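PDB 3TC3: UV damage endonuclease from Sulfolobus acidocaldarius, which probably cuts DNA at ultraviolet-induced and other lesions as a manganese-binding, TIM-barrel repair endonuclease that flips dinucleotides to recognise damage. Local coordinates for residues L46-V51 against F92-K97. Numbering follows the deposited sequence.
Sequences LSEERV and FHVNWK
In this TIM barrel, L46, just before the outer helix 48-71, and E48 and V51 in its first turn, pack on F92 and V94 in the loop that leads into the short helix 96-99. The contact lies away from the manganese site and joins two helix starts. Its core is apolar, and no hydrogen bond crosses it. V51 is the centre of the helix side. Its CG1 sits 3.5 Å from CE2 of F92 and meets the ring obliquely. CG1 is anti to the backbone N of V51 (chi1 165°), which turns it to both F92 and V94. V94 CG2 lies over one face of the same ring, offset toward the rim, and is also 4.0 Å from V51 CG1. The two valines therefore meet each other as well as the ring. L46 reaches the ring from the loop before the helix, with CD1 4.0 Å from F92 CD2. Its side chain crosses that of F92 at about a right angle. I84 also touches F92, and W96 CD1 lies at the ring edge, in its plane. An alanine in place of F92 would probably open a gap beside V51 and leave L46 CD1 without its partner here. E48 closes the contact on its solvent-exposed flank. Its extended chain runs out past V94, and OE1 comes 3.8 Å from V94 CG1, a van der Waals contact. Both helix starts carry an N-cap. N95 caps helix 96-99, and its ND2 is hydrogen-bonded to OD2 of D98. At the start of helix 48-71, the CB of S47 points away from the 92-97 segment, and its OG accepts a nearly straight bond (171°) from R50 N at 3.0 Å.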
ATOM      1  N   LEU A  46      18.149 -16.449  -8.915  1.00 25.76           N
ATOM      2  CA  LEU A  46      18.545 -16.081  -7.561  1.00 25.13           C
ATOM      3  C   LEU A  46      20.046 -16.209  -7.337  1.00 25.79           C
ATOM      4  O   LEU A  46      20.623 -17.315  -7.440  1.00 29.40           O
ATOM      5  CB  LEU A  46      17.696 -16.845  -6.512  1.00 24.93           C
ATOM      6  CG  LEU A  46      18.016 -16.707  -5.018  1.00 25.18           C
ATOM      7  CD1 LEU A  46      17.824 -15.223  -4.602  1.00 27.31           C
ATOM      8  CD2 LEU A  46      17.031 -17.575  -4.216  1.00 25.56           C
ATOM      9  N   SER A  47      20.714 -15.116  -6.981  1.00 26.35           N
ATOM     10  CA  SER A  47      22.067 -15.259  -6.382  1.00 25.49           C
ATOM     11  C   SER A  47      22.281 -13.991  -5.584  1.00 26.56           C
ATOM     12  O   SER A  47      21.535 -12.949  -5.790  1.00 26.16           O
ATOM     13  CB  SER A  47      23.127 -15.332  -7.506  1.00 27.07           C
ATOM     14  OG  SER A  47      23.377 -14.041  -8.032  1.00 26.85           O
ATOM     15  N   GLU A  48      23.206 -14.038  -4.666  1.00 26.93           N
ATOM     16  CA  GLU A  48      23.564 -12.848  -3.991  1.00 27.81           C
ATOM     17  C   GLU A  48      23.927 -11.665  -4.866  1.00 28.23           C
ATOM     18  O   GLU A  48      23.386 -10.558  -4.700  1.00 27.42           O
ATOM     19  CB  GLU A  48      24.561 -13.120  -2.870  1.00 29.57           C
ATOM     20  CG  GLU A  48      25.117 -11.839  -2.337  1.00 35.17           C
ATOM     21  CD  GLU A  48      25.742 -11.942  -0.993  1.00 40.31           C
ATOM     22  OE1 GLU A  48      25.010 -12.191   0.009  1.00 42.99           O
ATOM     23  OE2 GLU A  48      26.975 -11.767  -0.961  1.00 45.12           O
ATOM     24  N   GLU A  49      24.898 -11.834  -5.768  1.00 28.61           N
ATOM     25  CA  GLU A  49      25.237 -10.774  -6.655  1.00 29.32           C
ATOM     26  C   GLU A  49      24.059 -10.183  -7.370  1.00 29.39           C
ATOM     27  O   GLU A  49      23.976  -8.989  -7.414  1.00 28.02           O
ATOM     28  CB  GLU A  49      26.233 -11.251  -7.713  1.00 32.67           C
ATOM     29  CG  GLU A  49      27.101 -10.164  -8.207  1.00 37.94           C
ATOM     30  CD  GLU A  49      28.332 -10.743  -8.908  1.00 43.47           C
ATOM     31  OE1 GLU A  49      29.007 -11.628  -8.310  1.00 46.23           O
ATOM     32  OE2 GLU A  49      28.581 -10.328 -10.059  1.00 50.49           O
ATOM     33  N   ARG A  50      23.206 -10.999  -8.007  1.00 27.64           N
ATOM     34  CA  ARG A  50      22.041 -10.460  -8.745  1.00 27.61           C
ATOM     35  C   ARG A  50      21.033  -9.739  -7.812  1.00 25.04           C
ATOM     36  O   ARG A  50      20.475  -8.664  -8.194  1.00 24.00           O
ATOM     37  CB  ARG A  50      21.332 -11.565  -9.489  1.00 27.10           C
ATOM     38  CG  ARG A  50      20.176 -11.159 -10.346  1.00 33.27           C
ATOM     39  CD  ARG A  50      20.349 -11.521 -11.793  1.00 41.02           C
ATOM     40  NE  ARG A  50      19.033 -11.701 -12.402  1.00 45.64           N
ATOM     41  CZ  ARG A  50      18.436 -10.793 -13.170  1.00 46.13           C
ATOM     42  NH1 ARG A  50      19.048  -9.656 -13.455  1.00 52.01           N
ATOM     43  NH2 ARG A  50      17.234 -11.028 -13.663  1.00 46.11           N
ATOM     44  N   VAL A  51      20.785 -10.305  -6.636  1.00 23.54           N
ATOM     45  CA  VAL A  51      19.886  -9.613  -5.698  1.00 22.46           C
ATOM     46  C   VAL A  51      20.454  -8.255  -5.336  1.00 24.05           C
ATOM     47  O   VAL A  51      19.716  -7.291  -5.331  1.00 23.09           O
ATOM     48  CB  VAL A  51      19.649 -10.453  -4.425  1.00 21.83           C
ATOM     49  CG1 VAL A  51      19.027  -9.605  -3.258  1.00 21.56           C
ATOM     50  CG2 VAL A  51      18.775 -11.648  -4.777  1.00 21.91           C
ATOM     51  N   PHE A  92      16.227 -17.601  -0.092  1.00 19.39           N
ATOM     52  CA  PHE A  92      16.896 -16.330  -0.108  1.00 19.59           C
ATOM     53  C   PHE A  92      17.616 -16.127   1.253  1.00 20.39           C
ATOM     54  O   PHE A  92      16.957 -16.104   2.285  1.00 22.22           O
ATOM     55  CB  PHE A  92      15.810 -15.227  -0.337  1.00 18.04           C
ATOM     56  CG  PHE A  92      16.355 -13.836  -0.371  1.00 16.32           C
ATOM     57  CD1 PHE A  92      16.717 -13.209   0.815  1.00 16.13           C
ATOM     58  CD2 PHE A  92      16.389 -13.122  -1.547  1.00 15.96           C
ATOM     59  CE1 PHE A  92      17.195 -11.900   0.808  1.00 16.32           C
ATOM     60  CE2 PHE A  92      16.819 -11.783  -1.586  1.00 16.02           C
ATOM     61  CZ  PHE A  92      17.191 -11.137  -0.405  1.00 16.71           C
ATOM     62  N   HIS A  93      18.927 -15.842   1.205  1.00 22.97           N
ATOM     63  CA  HIS A  93      19.664 -15.581   2.420  1.00 26.27           C
ATOM     64  C   HIS A  93      20.658 -14.479   2.290  1.00 28.07           C
ATOM     65  O   HIS A  93      21.781 -14.587   2.799  1.00 35.17           O
ATOM     66  CB  HIS A  93      20.431 -16.868   2.842  1.00 26.20           C
ATOM     67  CG  HIS A  93      19.557 -18.108   2.876  1.00 24.80           C
ATOM     68  ND1 HIS A  93      18.614 -18.283   3.773  1.00 24.60           N
ATOM     69  CD2 HIS A  93      19.535 -19.231   2.057  1.00 26.58           C
ATOM     70  CE1 HIS A  93      17.995 -19.457   3.552  1.00 23.84           C
ATOM     71  NE2 HIS A  93      18.569 -20.027   2.540  1.00 23.56           N
ATOM     72  N   VAL A  94      20.290 -13.397   1.623  1.00 24.26           N
ATOM     73  CA  VAL A  94      21.194 -12.305   1.337  1.00 24.57           C
ATOM     74  C   VAL A  94      21.124 -11.288   2.487  1.00 26.20           C
ATOM     75  O   VAL A  94      20.041 -10.889   2.915  1.00 24.60           O
ATOM     76  CB  VAL A  94      20.797 -11.628   0.028  1.00 22.71           C
ATOM     77  CG1 VAL A  94      21.716 -10.416  -0.316  1.00 24.02           C
ATOM     78  CG2 VAL A  94      20.762 -12.598  -1.155  1.00 21.99           C
ATOM     79  N   ASN A  95      22.282 -10.842   2.978  1.00 28.96           N
ATOM     80  CA  ASN A  95      22.240  -9.849   4.047  1.00 28.67           C
ATOM     81  C   ASN A  95      22.159  -8.430   3.473  1.00 27.80           C
ATOM     82  O   ASN A  95      23.115  -7.649   3.500  1.00 28.75           O
ATOM     83  CB  ASN A  95      23.481  -9.978   4.955  1.00 33.31           C
ATOM     84  CG  ASN A  95      23.405  -9.110   6.187  1.00 38.45           C
ATOM     85  OD1 ASN A  95      22.375  -8.516   6.516  1.00 38.80           O
ATOM     86  ND2 ASN A  95      24.514  -9.100   6.949  1.00 41.77           N
ATOM     87  N   TRP A  96      20.996  -8.123   2.917  1.00 24.70           N
ATOM     88  CA  TRP A  96      20.819  -6.808   2.273  1.00 23.11           C
ATOM     89  C   TRP A  96      20.717  -5.715   3.304  1.00 23.11           C
ATOM     90  O   TRP A  96      21.029  -4.537   2.978  1.00 23.53           O
ATOM     91  CB  TRP A  96      19.598  -6.822   1.328  1.00 20.98           C
ATOM     92  CG  TRP A  96      18.323  -7.305   1.957  1.00 19.37           C
ATOM     93  CD1 TRP A  96      17.850  -8.612   2.033  1.00 18.07           C
ATOM     94  CD2 TRP A  96      17.353  -6.495   2.661  1.00 19.07           C
ATOM     95  NE1 TRP A  96      16.640  -8.653   2.682  1.00 18.49           N
ATOM     96  CE2 TRP A  96      16.316  -7.391   3.118  1.00 18.56           C
ATOM     97  CE3 TRP A  96      17.225  -5.118   2.899  1.00 19.48           C
ATOM     98  CZ2 TRP A  96      15.181  -6.913   3.816  1.00 19.60           C
ATOM     99  CZ3 TRP A  96      16.148  -4.658   3.628  1.00 20.21           C
ATOM    100  CH2 TRP A  96      15.149  -5.523   4.076  1.00 20.21           C
ATOM    101  N   LYS A  97      20.277  -6.032   4.517  1.00 24.73           N
ATOM    102  CA  LYS A  97      20.080  -4.974   5.554  1.00 27.72           C
ATOM    103  C   LYS A  97      21.417  -4.353   5.885  1.00 30.13           C
ATOM    104  O   LYS A  97      21.523  -3.122   6.002  1.00 31.15           O
ATOM    105  CB  LYS A  97      19.510  -5.511   6.834  1.00 29.16           C
ATOM    106  CG  LYS A  97      18.145  -6.049   6.720  1.00 30.79           C
ATOM    107  CD  LYS A  97      17.873  -6.991   7.896  1.00 33.04           C
ATOM    108  CE  LYS A  97      16.508  -7.658   7.800  1.00 35.01           C
ATOM    109  NZ  LYS A  97      16.143  -8.405   9.087  1.00 37.23           N
TER